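Local coordinates for Mgp-operon protein 3 (Mycoplasma pneumoniae, PDB 6RJ1) that probably takes part in host-cell adhesion as P40/P90, an immunodominant extracellular protein of this human pathogen that partners the adhesin P1, at residues Ala917-Ser925 / Tyr956-Glu964. Numbering follows the deposited sequence.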
loop_
_atom_site.group_PDB
_atom_site.type_symbol
_atom_site.label_atom_id
_atom_site.label_comp_id
_atom_site.label_asym_id
_atom_site.label_seq_id
_atom_site.Cartn_x
_atom_site.Cartn_y
_atom_site.Cartn_z
ATOM N N ALA A 917 -0.813 21.223 3.379
ATOM C CA ALA A 917 -0.015 20.644 4.459
ATOM C C ALA A 917 1.182 21.513 4.779
ATOM O O ALA A 917 1.935 21.877 3.870
ATOM C CB ALA A 917 0.447 19.250 4.085
ATOM N N VAL A 918 1.354 21.855 6.064
ATOM C CA VAL A 918 2.456 22.697 6.544
ATOM C C VAL A 918 2.964 22.261 7.917
ATOM O O VAL A 918 2.170 21.876 8.775
ATOM C CB VAL A 918 2.129 24.227 6.548
ATOM C CG1 VAL A 918 2.291 24.851 5.173
ATOM C CG2 VAL A 918 0.750 24.527 7.134
ATOM N N GLN A 919 4.290 22.373 8.130
ATOM C CA GLN A 919 4.955 22.129 9.410
ATOM C C GLN A 919 4.507 23.320 10.264
ATOM O O GLN A 919 4.814 24.467 9.936
ATOM C CB GLN A 919 6.477 22.107 9.215
ATOM C CG GLN A 919 7.066 20.720 9.332
ATOM C CD GLN A 919 8.073 20.616 10.455
ATOM O OE1 GLN A 919 9.234 20.242 10.231
ATOM N NE2 GLN A 919 7.655 20.936 11.692
ATOM N N ASN A 920 3.675 23.047 11.275
ATOM C CA ASN A 920 2.994 24.062 12.078
ATOM C C ASN A 920 3.815 24.809 13.149
ATOM O O ASN A 920 3.299 25.768 13.709
ATOM C CB ASN A 920 1.755 23.455 12.733
ATOM C CG ASN A 920 1.975 22.266 13.644
ATOM O OD1 ASN A 920 3.000 22.121 14.324
ATOM N ND2 ASN A 920 0.982 21.398 13.702
ATOM N N GLY A 921 5.031 24.371 13.453
ATOM C CA GLY A 921 5.837 25.017 14.487
ATOM C C GLY A 921 6.104 24.153 15.705
ATOM O O GLY A 921 6.975 24.487 16.516
ATOM N N ILE A 922 5.351 23.041 15.856
ATOM C CA ILE A 922 5.567 22.100 16.950
ATOM C C ILE A 922 6.571 21.085 16.424
ATOM O O ILE A 922 6.218 20.199 15.645
ATOM C CB ILE A 922 4.282 21.424 17.497
ATOM C CG1 ILE A 922 3.202 22.452 17.900
ATOM C CG2 ILE A 922 4.646 20.502 18.668
ATOM C CD1 ILE A 922 1.808 21.861 18.262
ATOM N N ALA A 923 7.837 21.274 16.784
ATOM C CA ALA A 923 8.938 20.412 16.372
ATOM C C ALA A 923 10.059 20.464 17.390
ATOM O O ALA A 923 10.190 21.449 18.124
ATOM C CB ALA A 923 9.457 20.828 15.005
ATOM N N SER A 924 10.842 19.378 17.447
ATOM C CA SER A 924 12.005 19.187 18.307
ATOM C C SER A 924 12.831 18.024 17.772
ATOM O O SER A 924 12.323 17.174 17.046
ATOM C CB SER A 924 11.590 18.928 19.753
ATOM O OG SER A 924 12.693 18.545 20.559
ATOM N N SER A 925 14.108 17.999 18.130
ATOM C CA SER A 925 15.042 16.956 17.732
ATOM C C SER A 925 15.783 16.461 18.981
ATOM O O SER A 925 16.681 15.626 18.875
ATOM C CB SER A 925 16.026 17.504 16.699
ATOM O OG SER A 925 16.719 18.635 17.206
ATOM N N TYR A 956 1.863 25.832 23.609
ATOM C CA TYR A 956 1.915 26.487 22.307
ATOM C C TYR A 956 0.605 27.231 22.019
ATOM O O TYR A 956 -0.469 26.750 22.383
ATOM C CB TYR A 956 2.191 25.449 21.211
ATOM C CG TYR A 956 3.606 24.904 21.199
ATOM C CD1 TYR A 956 3.996 23.902 22.083
ATOM C CD2 TYR A 956 4.534 25.338 20.256
ATOM C CE1 TYR A 956 5.287 23.370 22.053
ATOM C CE2 TYR A 956 5.829 24.817 20.219
ATOM C CZ TYR A 956 6.200 23.825 21.115
ATOM O OH TYR A 956 7.467 23.283 21.081
ATOM N N LYS A 957 0.697 28.408 21.375
ATOM C CA LYS A 957 -0.472 29.197 21.001
ATOM C C LYS A 957 -0.866 28.870 19.561
ATOM O O LYS A 957 -0.061 29.033 18.646
ATOM C CB LYS A 957 -0.213 30.692 21.185
ATOM C CG LYS A 957 -1.488 31.497 21.405
ATOM C CD LYS A 957 -1.749 32.471 20.264
ATOM C CE LYS A 957 -2.889 33.416 20.561
ATOM N NZ LYS A 957 -4.216 32.753 20.445
ATOM N N ASN A 958 -2.100 28.368 19.390
ATOM C CA ASN A 958 -2.743 27.948 18.142
ATOM C C ASN A 958 -3.372 29.138 17.413
ATOM O O ASN A 958 -4.372 29.702 17.865
ATOM C CB ASN A 958 -3.808 26.869 18.431
ATOM C CG ASN A 958 -4.345 26.117 17.227
ATOM O OD1 ASN A 958 -4.417 26.622 16.096
ATOM N ND2 ASN A 958 -4.761 24.880 17.458
ATOM N N THR A 959 -2.792 29.489 16.269
ATOM C CA THR A 959 -3.234 30.593 15.431
ATOM C C THR A 959 -3.682 30.013 14.080
ATOM O O THR A 959 -2.933 30.032 13.095
ATOM C CB THR A 959 -2.156 31.702 15.411
ATOM O OG1 THR A 959 -1.858 32.077 16.767
ATOM C CG2 THR A 959 -2.591 32.936 14.622
ATOM N N ASN A 960 -4.914 29.446 14.077
ATOM C CA ASN A 960 -5.587 28.795 12.940
ATOM C C ASN A 960 -4.759 27.629 12.341
ATOM O O ASN A 960 -4.736 27.429 11.121
ATOM C CB ASN A 960 -6.008 29.828 11.867
ATOM C CG ASN A 960 -7.188 30.708 12.231
ATOM O OD1 ASN A 960 -7.384 31.118 13.386
ATOM N ND2 ASN A 960 -7.995 31.035 11.231
ATOM N N GLY A 961 -4.106 26.867 13.220
ATOM C CA GLY A 961 -3.267 25.739 12.837
ATOM C C GLY A 961 -1.777 26.001 12.910
ATOM O O GLY A 961 -0.988 25.065 12.773
ATOM N N LEU A 962 -1.374 27.278 13.095
ATOM C CA LEU A 962 0.030 27.686 13.233
ATOM C C LEU A 962 0.355 27.830 14.727
ATOM O O LEU A 962 -0.446 28.389 15.476
ATOM C CB LEU A 962 0.305 28.996 12.470
ATOM C CG LEU A 962 1.619 29.105 11.646
ATOM C CD1 LEU A 962 2.873 29.162 12.542
ATOM C CD2 LEU A 962 1.718 28.037 10.557
ATOM N N PHE A 963 1.508 27.293 15.164
ATOM C CA PHE A 963 1.896 27.276 16.570
ATOM C C PHE A 963 3.155 28.031 16.919
ATOM O O PHE A 963 4.130 28.007 16.172
ATOM C CB PHE A 963 2.020 25.839 17.070
ATOM C CG PHE A 963 0.724 25.076 17.114
ATOM C CD1 PHE A 963 -0.063 25.078 18.257
ATOM C CD2 PHE A 963 0.309 24.317 16.026
ATOM C CE1 PHE A 963 -1.251 24.351 18.305
ATOM C CE2 PHE A 963 -0.879 23.589 16.074
ATOM C CZ PHE A 963 -1.652 23.613 17.212
ATOM N N GLU A 964 3.137 28.655 18.103
ATOM C CA GLU A 964 4.257 29.397 18.663
ATOM C C GLU A 964 4.297 29.136 20.156
ATOM O O GLU A 964 3.275 29.279 20.830
ATOM C CB GLU A 964 4.112 30.902 18.367
ATOM C CG GLU A 964 5.423 31.680 18.344
ATOM C CD GLU A 964 6.352 31.371 17.186
ATOM O OE1 GLU A 964 6.197 32.003 16.115
ATOM O OE2 GLU A 964 7.246 30.509 17.351
#
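Ile922 sets two successive carbons of one branch, CG1 and CD1, over the faces of two different aromatic rings of the 956-964 hairpin. CD1 sits over the centre of the Phe963 ring, 3.5 Å from the centroid and 10° off the normal, while CG1 lies above the Tyr956 ring, displaced toward its rim; both are CH-pi contacts. With CG1 anti to the carbonyl carbon (chi1 -53°) and the chain extended beyond it, the ethyl branch reaches the rings; a beta-branched apolar residue suits this buried strand position. Beside it, the amide of Asn920 meets the Phe963 ring obliquely, Asn920 CG 3.6 Å from Phe963 CD2, with the two planes 70° apart.

A single backbone hydrogen bond joins the segments: Phe963 N gives to Asn920 O at 2.8 Å, and Leu962 CD1 lies against the same oxygen. The bond falls where 917-925 turns its corner at Gly921. Asparagine fits this corner because Asn920 OD1 accepts from Ile922 N at 3.0 Å, in the carbonyl plane, forming an Asx turn, while ND2 bonds to Thr892. Gly921 follows with positive phi; a CB there would jam against Asn920 O and run into Phe963 O. Across the contact, Asn958 OD1 takes the N-H of Gly961 within the type I' turn from Thr959 to Leu962, where Asn960 and Gly961 suit the positive phi angles.

Thr892 OG1 also bonds to Gly961 O, and Val942 touches both Ile922 and Tyr956. The contact thus joins hairpin 952-959/962-965 to the corner between strands 914-920 and 922-924: aromatic faces, Ile922 and the Asn920 side chain make it together, and the Asx turn helps hold the bend that aims Ile922 at the rings.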